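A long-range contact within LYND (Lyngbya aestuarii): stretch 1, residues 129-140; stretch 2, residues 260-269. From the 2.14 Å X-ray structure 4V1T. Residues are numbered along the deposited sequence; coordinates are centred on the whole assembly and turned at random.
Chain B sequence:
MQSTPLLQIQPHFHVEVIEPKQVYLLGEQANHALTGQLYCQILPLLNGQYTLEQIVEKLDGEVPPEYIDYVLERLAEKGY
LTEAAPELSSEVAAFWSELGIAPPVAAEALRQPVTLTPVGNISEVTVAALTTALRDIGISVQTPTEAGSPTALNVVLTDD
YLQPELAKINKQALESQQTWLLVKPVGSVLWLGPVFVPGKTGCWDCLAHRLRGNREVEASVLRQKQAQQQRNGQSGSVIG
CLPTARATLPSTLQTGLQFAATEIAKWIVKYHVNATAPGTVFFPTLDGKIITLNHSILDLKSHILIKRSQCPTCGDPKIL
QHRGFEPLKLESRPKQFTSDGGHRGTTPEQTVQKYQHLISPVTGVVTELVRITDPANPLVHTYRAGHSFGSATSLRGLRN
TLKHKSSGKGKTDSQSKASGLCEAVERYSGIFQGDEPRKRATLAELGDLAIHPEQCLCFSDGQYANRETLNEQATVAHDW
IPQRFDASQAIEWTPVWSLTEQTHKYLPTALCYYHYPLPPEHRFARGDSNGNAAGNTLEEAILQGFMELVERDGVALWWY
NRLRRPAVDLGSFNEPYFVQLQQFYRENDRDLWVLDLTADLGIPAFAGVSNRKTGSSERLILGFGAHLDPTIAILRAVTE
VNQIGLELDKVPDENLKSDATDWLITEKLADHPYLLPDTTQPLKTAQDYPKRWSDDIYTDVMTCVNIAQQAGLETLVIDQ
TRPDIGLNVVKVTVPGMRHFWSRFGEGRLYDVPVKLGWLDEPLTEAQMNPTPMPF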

# COMPACT_ATOMS: atom_id res chain seq x y z
N ALA B 129 -13.25 -10.96 -34.19
CA ALA B 129 -14.03 -10.82 -32.97
C ALA B 129 -13.87 -9.42 -32.37
O ALA B 129 -14.85 -8.81 -31.94
CB ALA B 129 -13.62 -11.87 -31.95
N LEU B 130 -12.63 -8.93 -32.32
CA LEU B 130 -12.38 -7.59 -31.83
C LEU B 130 -13.08 -6.57 -32.71
O LEU B 130 -13.60 -5.59 -32.22
CB LEU B 130 -10.88 -7.29 -31.77
CG LEU B 130 -10.49 -5.89 -31.27
CD1 LEU B 130 -11.09 -5.61 -29.89
CD2 LEU B 130 -8.99 -5.72 -31.22
N THR B 131 -13.07 -6.83 -34.02
CA THR B 131 -13.74 -5.97 -34.99
C THR B 131 -15.22 -5.87 -34.66
O THR B 131 -15.80 -4.79 -34.64
CB THR B 131 -13.55 -6.49 -36.44
OG1 THR B 131 -12.15 -6.46 -36.78
CG2 THR B 131 -14.34 -5.64 -37.44
N THR B 132 -15.82 -7.02 -34.38
CA THR B 132 -17.22 -7.08 -33.99
C THR B 132 -17.45 -6.34 -32.67
O THR B 132 -18.41 -5.56 -32.53
CB THR B 132 -17.68 -8.54 -33.86
OG1 THR B 132 -17.48 -9.20 -35.11
CG2 THR B 132 -19.17 -8.63 -33.49
N ALA B 133 -16.56 -6.54 -31.72
CA ALA B 133 -16.67 -5.88 -30.44
C ALA B 133 -16.66 -4.37 -30.61
O ALA B 133 -17.45 -3.65 -29.99
CB ALA B 133 -15.54 -6.31 -29.53
N LEU B 134 -15.76 -3.88 -31.46
CA LEU B 134 -15.66 -2.44 -31.71
C LEU B 134 -16.91 -1.91 -32.42
O LEU B 134 -17.40 -0.82 -32.11
CB LEU B 134 -14.41 -2.14 -32.54
CG LEU B 134 -13.09 -2.23 -31.78
CD1 LEU B 134 -11.90 -2.37 -32.72
CD2 LEU B 134 -12.93 -1.02 -30.88
N ARG B 135 -17.41 -2.68 -33.37
CA ARG B 135 -18.57 -2.29 -34.15
C ARG B 135 -19.82 -2.15 -33.28
O ARG B 135 -20.67 -1.32 -33.54
CB ARG B 135 -18.82 -3.31 -35.27
CG ARG B 135 -19.96 -2.97 -36.20
CD ARG B 135 -20.03 -3.99 -37.33
NE ARG B 135 -21.09 -3.69 -38.29
CZ ARG B 135 -21.26 -4.33 -39.45
NH1 ARG B 135 -20.44 -5.31 -39.80
NH2 ARG B 135 -22.25 -4.00 -40.25
N ASP B 136 -19.91 -2.97 -32.25
CA ASP B 136 -21.06 -2.94 -31.36
C ASP B 136 -21.08 -1.68 -30.49
O ASP B 136 -22.10 -1.33 -29.92
CB ASP B 136 -21.07 -4.20 -30.48
CG ASP B 136 -21.37 -5.46 -31.27
OD1 ASP B 136 -21.88 -5.35 -32.40
OD2 ASP B 136 -21.10 -6.57 -30.76
N ILE B 137 -19.95 -0.98 -30.39
CA ILE B 137 -19.89 0.25 -29.64
C ILE B 137 -19.68 1.45 -30.56
O ILE B 137 -19.38 2.54 -30.10
CB ILE B 137 -18.79 0.22 -28.56
CG1 ILE B 137 -17.41 -0.06 -29.17
CG2 ILE B 137 -19.11 -0.85 -27.52
CD1 ILE B 137 -16.28 0.07 -28.19
N GLY B 138 -19.85 1.23 -31.86
CA GLY B 138 -19.88 2.32 -32.83
C GLY B 138 -18.56 2.66 -33.51
O GLY B 138 -18.48 3.64 -34.23
N ILE B 139 -17.54 1.84 -33.29
CA ILE B 139 -16.23 2.10 -33.86
C ILE B 139 -16.00 1.21 -35.07
O ILE B 139 -16.14 -0.01 -34.99
CB ILE B 139 -15.11 1.87 -32.81
CG1 ILE B 139 -15.25 2.89 -31.69
CG2 ILE B 139 -13.74 2.02 -33.45
CD1 ILE B 139 -14.41 2.59 -30.47
N SER B 140 -15.65 1.83 -36.20
CA SER B 140 -15.44 1.10 -37.45
C SER B 140 -13.97 0.74 -37.63
O SER B 140 -13.08 1.46 -37.17
CB SER B 140 -15.92 1.94 -38.64
OG SER B 140 -15.25 3.19 -38.65
N ALA B 260 -10.52 -4.49 -24.24
CA ALA B 260 -9.72 -3.70 -25.16
C ALA B 260 -10.59 -2.72 -25.95
O ALA B 260 -10.20 -1.57 -26.18
CB ALA B 260 -8.96 -4.60 -26.11
N ALA B 261 -11.77 -3.17 -26.36
CA ALA B 261 -12.69 -2.32 -27.12
C ALA B 261 -13.05 -1.05 -26.32
O ALA B 261 -13.04 0.06 -26.86
CB ALA B 261 -13.95 -3.09 -27.49
N THR B 262 -13.35 -1.23 -25.04
CA THR B 262 -13.69 -0.12 -24.16
C THR B 262 -12.54 0.89 -24.06
O THR B 262 -12.76 2.10 -24.15
CB THR B 262 -14.03 -0.63 -22.75
OG1 THR B 262 -15.16 -1.51 -22.83
CG2 THR B 262 -14.35 0.52 -21.81
N GLU B 263 -11.32 0.39 -23.88
CA GLU B 263 -10.17 1.27 -23.72
C GLU B 263 -9.78 1.93 -25.04
O GLU B 263 -9.23 3.04 -25.06
CB GLU B 263 -8.99 0.50 -23.14
CG GLU B 263 -9.20 0.02 -21.72
CD GLU B 263 -9.43 1.15 -20.73
OE1 GLU B 263 -8.81 2.22 -20.88
OE2 GLU B 263 -10.23 0.97 -19.79
N ILE B 264 -10.08 1.26 -26.14
CA ILE B 264 -9.88 1.84 -27.45
C ILE B 264 -10.83 3.03 -27.62
O ILE B 264 -10.42 4.09 -28.05
CB ILE B 264 -10.10 0.80 -28.57
CG1 ILE B 264 -8.91 -0.15 -28.64
CG2 ILE B 264 -10.26 1.49 -29.93
CD1 ILE B 264 -9.19 -1.45 -29.37
N ALA B 265 -12.09 2.81 -27.27
CA ALA B 265 -13.11 3.86 -27.34
C ALA B 265 -12.74 5.04 -26.46
O ALA B 265 -12.83 6.19 -26.87
CB ALA B 265 -14.46 3.31 -26.94
N LYS B 266 -12.30 4.75 -25.24
CA LYS B 266 -11.94 5.79 -24.31
C LYS B 266 -10.75 6.59 -24.81
O LYS B 266 -10.67 7.79 -24.59
CB LYS B 266 -11.64 5.20 -22.93
CG LYS B 266 -12.88 4.83 -22.13
CD LYS B 266 -12.61 4.80 -20.64
CE LYS B 266 -11.93 3.52 -20.23
NZ LYS B 266 -11.10 3.69 -19.02
N TRP B 267 -9.82 5.92 -25.49
CA TRP B 267 -8.68 6.62 -26.05
C TRP B 267 -9.06 7.56 -27.19
O TRP B 267 -8.64 8.72 -27.21
CB TRP B 267 -7.60 5.66 -26.56
CG TRP B 267 -6.55 6.40 -27.29
CD1 TRP B 267 -6.38 6.46 -28.64
CD2 TRP B 267 -5.56 7.26 -26.72
NE1 TRP B 267 -5.33 7.29 -28.94
CE2 TRP B 267 -4.80 7.79 -27.78
CE3 TRP B 267 -5.22 7.61 -25.41
CZ2 TRP B 267 -3.74 8.65 -27.58
CZ3 TRP B 267 -4.16 8.48 -25.21
CH2 TRP B 267 -3.44 8.99 -26.29
N ILE B 268 -9.85 7.07 -28.14
CA ILE B 268 -10.20 7.87 -29.31
C ILE B 268 -11.05 9.07 -28.91
O ILE B 268 -10.92 10.15 -29.50
CB ILE B 268 -10.94 7.05 -30.40
CG1 ILE B 268 -12.21 6.41 -29.85
CG2 ILE B 268 -10.01 5.98 -30.97
CD1 ILE B 268 -13.06 5.72 -30.88
N VAL B 269 -11.90 8.89 -27.90
CA VAL B 269 -12.74 10.00 -27.43
C VAL B 269 -11.87 11.06 -26.78
O VAL B 269 -11.96 12.26 -27.08
CB VAL B 269 -13.81 9.52 -26.45
CG1 VAL B 269 -14.46 10.69 -25.70
CG2 VAL B 269 -14.86 8.71 -27.18

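Packing of a helix end and the turn that follows it (residues 129-140) against a second helix (residues 260-269) in LynD, between residues at least 124 positions apart in the chain. The two helix axes approach to 9.4 Å and cross at -52°, with N-to-C directions 52° apart. The backbones come nearest at L134 and A261, whose CA atoms lie 5.5 Å apart; farther along, I139 CA faces A265 CA at 7.4 Å. No hydrogen bond or salt bridge joins the stretches: every stretch 1 atom in the closest contacts is a methyl carbon, which can neither donate nor accept; the contact rests on apolar packing and buries 342 Å², both sides summed.

Along stretch 1, A129 lies out of reach, and the contact begins at L130. Its CA-to-CB bond points sideways, but with chi1 t and chi2 p the end of the side chain comes nearer, placing L130 CD1 4.3 Å from A261 N and 4.5 Å from A260 CB. T131 and T132 make no contact. One helical turn after A129, A133 points toward the partner and sets methyl against methyl, A133 CB to A261 CB at 4.1 Å. L134 again leaves its backbone sideways and reaches inward with its tip: L134 CD2 lies 4.0 Å from A261 CA and 3.8 Å from I264 CG2, so one methyl touches two residues spaced about a turn apart. A261, the residue most covered by the other stretch, has only a methyl for a side chain, and L130, A133, L134 and I137 all gather around it.

R135 and D136 are exposed and take no part. From R135 to G138 the chain folds into a type I beta turn, with G138 N hydrogen-bonded to R135 O at 3.2 Å, while I139 N hydrogen-bonds to L134 O at 2.9 Å and ties the following segment back to the helix. I137, within the turn, points toward stretch 2. Its CD1 packs 4.0 Å from A261 CB and 3.9 Å from A265 CB, and I137 CD1 also approaches A261 O at 3.5 Å; that oxygen already accepts the helical bond from A265 N at 2.9 Å, so the methyl rests against a backbone carbonyl that has its partner. G138 has positive phi (95°), where a CB would be jammed against the carbonyl O of I137; the backbone itself calls for glycine here.

I139 then brings the chain back into the contact and has the largest covered area of stretch 1. With chi1 m and chi2 t, its CD1 reaches A265 CB at 3.6 Å, while I139 CD1 to I268 CD1, at 3.4 Å, is a tight methyl-methyl approach. I139 CD1 also lies 4.3 Å from I264 CG2, so this single methyl meets three side chains of the second helix. S140 is exposed and beyond reach. K266 NZ forms a salt bridge with E263 OE2 at 3.0 Å within the second helix; neither residue contacts stretch 1.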